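Local coordinates for YopX protein (Bacillus subtilis, PDB 2I2L) that is a prophage-derived protein of uncharacterised function that assembles as a homodimer, at the interface of chains A and B. Sequence-based numbering; all coordinates share one arbitrary frame. Chains: chain A/B, YopX protein.

The interface of chains A and B. Residues chain A 2-3, 5, 25, 56; chain B 25, 56.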
loop_
_atom_site.group_PDB
_atom_site.type_symbol
_atom_site.label_atom_id
_atom_site.label_comp_id
_atom_site.label_asym_id
_atom_site.label_seq_id
_atom_site.Cartn_x
_atom_site.Cartn_y
_atom_site.Cartn_z
ATOM N N ASN A 2 8.261 -2.968 -1.539
ATOM C CA ASN A 2 7.102 -2.345 -0.911
ATOM C C ASN A 2 7.382 -2.300 0.572
ATOM O O ASN A 2 6.682 -2.911 1.371
ATOM C CB ASN A 2 5.855 -3.178 -1.178
ATOM C CG ASN A 2 5.687 -3.490 -2.637
ATOM O OD1 ASN A 2 5.405 -2.603 -3.445
ATOM N ND2 ASN A 2 5.878 -4.756 -2.995
ATOM N N THR A 3 8.422 -1.569 0.928
ATOM C CA THR A 3 8.823 -1.464 2.310
ATOM C C THR A 3 8.849 -0.019 2.792
ATOM O O THR A 3 8.784 0.236 3.988
ATOM C CB THR A 3 10.210 -2.148 2.491
ATOM O OG1 THR A 3 10.023 -3.559 2.651
ATOM C CG2 THR A 3 10.954 -1.602 3.685
ATOM N N TYR A 5 8.153 3.380 4.202
ATOM C CA TYR A 5 7.156 3.853 5.151
ATOM C C TYR A 5 7.795 4.988 5.943
ATOM O O TYR A 5 9.007 5.213 5.855
ATOM C CB TYR A 5 6.752 2.706 6.113
ATOM C CG TYR A 5 7.771 2.397 7.206
ATOM C CD1 TYR A 5 7.916 3.242 8.317
ATOM C CD2 TYR A 5 8.645 1.315 7.090
ATOM C CE1 TYR A 5 8.903 3.026 9.260
ATOM C CE2 TYR A 5 9.646 1.088 8.042
ATOM C CZ TYR A 5 9.768 1.951 9.113
ATOM O OH TYR A 5 10.791 1.763 10.008
ATOM N N ILE A 25 5.084 -4.702 12.891
ATOM C CA ILE A 25 3.636 -4.802 12.861
ATOM C C ILE A 25 3.242 -6.061 13.625
ATOM O O ILE A 25 3.798 -7.132 13.372
ATOM C CB ILE A 25 3.124 -4.888 11.420
ATOM C CG1 ILE A 25 3.414 -3.574 10.694
ATOM C CG2 ILE A 25 1.627 -5.186 11.420
ATOM C CD1 ILE A 25 2.853 -3.513 9.288
ATOM N N TRP A 56 2.547 4.897 4.509
ATOM C CA TRP A 56 3.282 4.057 3.580
ATOM C C TRP A 56 3.741 4.832 2.349
ATOM O O TRP A 56 3.173 5.869 1.972
ATOM C CB TRP A 56 2.440 2.852 3.142
ATOM C CG TRP A 56 2.080 1.927 4.265
ATOM C CD1 TRP A 56 0.869 1.829 4.885
ATOM C CD2 TRP A 56 2.943 0.990 4.924
ATOM N NE1 TRP A 56 0.925 0.895 5.886
ATOM C CE2 TRP A 56 2.190 0.362 5.935
ATOM C CE3 TRP A 56 4.286 0.620 4.758
ATOM C CZ2 TRP A 56 2.719 -0.617 6.780
ATOM C CZ3 TRP A 56 4.821 -0.360 5.602
ATOM C CH2 TRP A 56 4.031 -0.966 6.603
ATOM N N ILE B 25 10.147 -4.970 9.438
ATOM C CA ILE B 25 10.764 -4.249 8.336
ATOM C C ILE B 25 12.083 -3.630 8.816
ATOM O O ILE B 25 12.094 -2.814 9.739
ATOM C CB ILE B 25 9.846 -3.121 7.833
ATOM C CG1 ILE B 25 8.623 -3.711 7.138
ATOM C CG2 ILE B 25 10.617 -2.215 6.892
ATOM C CD1 ILE B 25 7.582 -2.698 6.814
ATOM N N TRP B 56 0.900 -6.637 0.540
ATOM C CA TRP B 56 0.089 -5.744 1.354
ATOM C C TRP B 56 -1.389 -5.815 1.004
ATOM O O TRP B 56 -1.781 -6.253 -0.090
ATOM C CB TRP B 56 0.550 -4.298 1.196
ATOM C CG TRP B 56 1.943 -4.061 1.641
ATOM C CD1 TRP B 56 2.998 -3.722 0.855
ATOM C CD2 TRP B 56 2.440 -4.111 2.986
ATOM N NE1 TRP B 56 4.127 -3.557 1.623
ATOM C CE2 TRP B 56 3.812 -3.790 2.934
ATOM C CE3 TRP B 56 1.860 -4.391 4.225
ATOM C CZ2 TRP B 56 4.616 -3.738 4.079
ATOM C CZ3 TRP B 56 2.663 -4.336 5.366
ATOM C CH2 TRP B 56 4.027 -4.012 5.278
#
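Both A:Trp56 and B:Trp56 swing CG beside the backbone N and opposite the carbonyl carbon (chi1 -63° and -62°), and from the ends of their 53-56 strands the two indoles reach across the homodimer interface to each other. The side chains run at about a right angle to each other, while their ring planes are inclined by roughly half that. They touch through the outer corners of their six-membered rings, CH2 of one lying 3.3 Å from CH2 of the other, so the two rings adjoin corner to corner, each slightly beyond the other's rim, and do not form a flat stack. CZ3 of A:Trp56 lies 3.7 Å from CZ2 of B:Trp56.

This is a useful example of how an aromatic residue can serve a dimer twice, by packing and by polar recognition. While its benzo end packs on its counterpart, the pyrrole N-H of B:Trp56 donates to the backbone carbonyl of A:Asn2, with NE1 2.6 Å from O. The bond is fairly straight (157° at the hydrogen), and the oxygen lies in the indole plane; seen from the carbonyl, the donor is tilted out of its plane. Alongside, CB of A:Asn2 comes 3.5 Å from CD1 of the same indole. A:Asn2 is poorly ordered, so the details of both the hydrogen bond and this contact deserve caution.

Isoleucines from both chains fill in around the aromatic pair. B:Ile25 divides its branches: CD1 points at the edge of the A:Trp56 ring, 3.8 Å from CZ3, whereas CG2 turns towards the N-terminal segment of chain A. There it meets the methyl CG2 of A:Thr3 and the in-plane edge of the A:Tyr5 ring, 3.6 Å from CE2. The two-fold symmetry repeats each contact with the chains exchanged: as the twin of the B:Ile25 contact, A:Ile25, which also lies at the edge of A:Trp56 in its own chain, places its terminal methyl CD1 4.0 Å from CZ3 of B:Trp56.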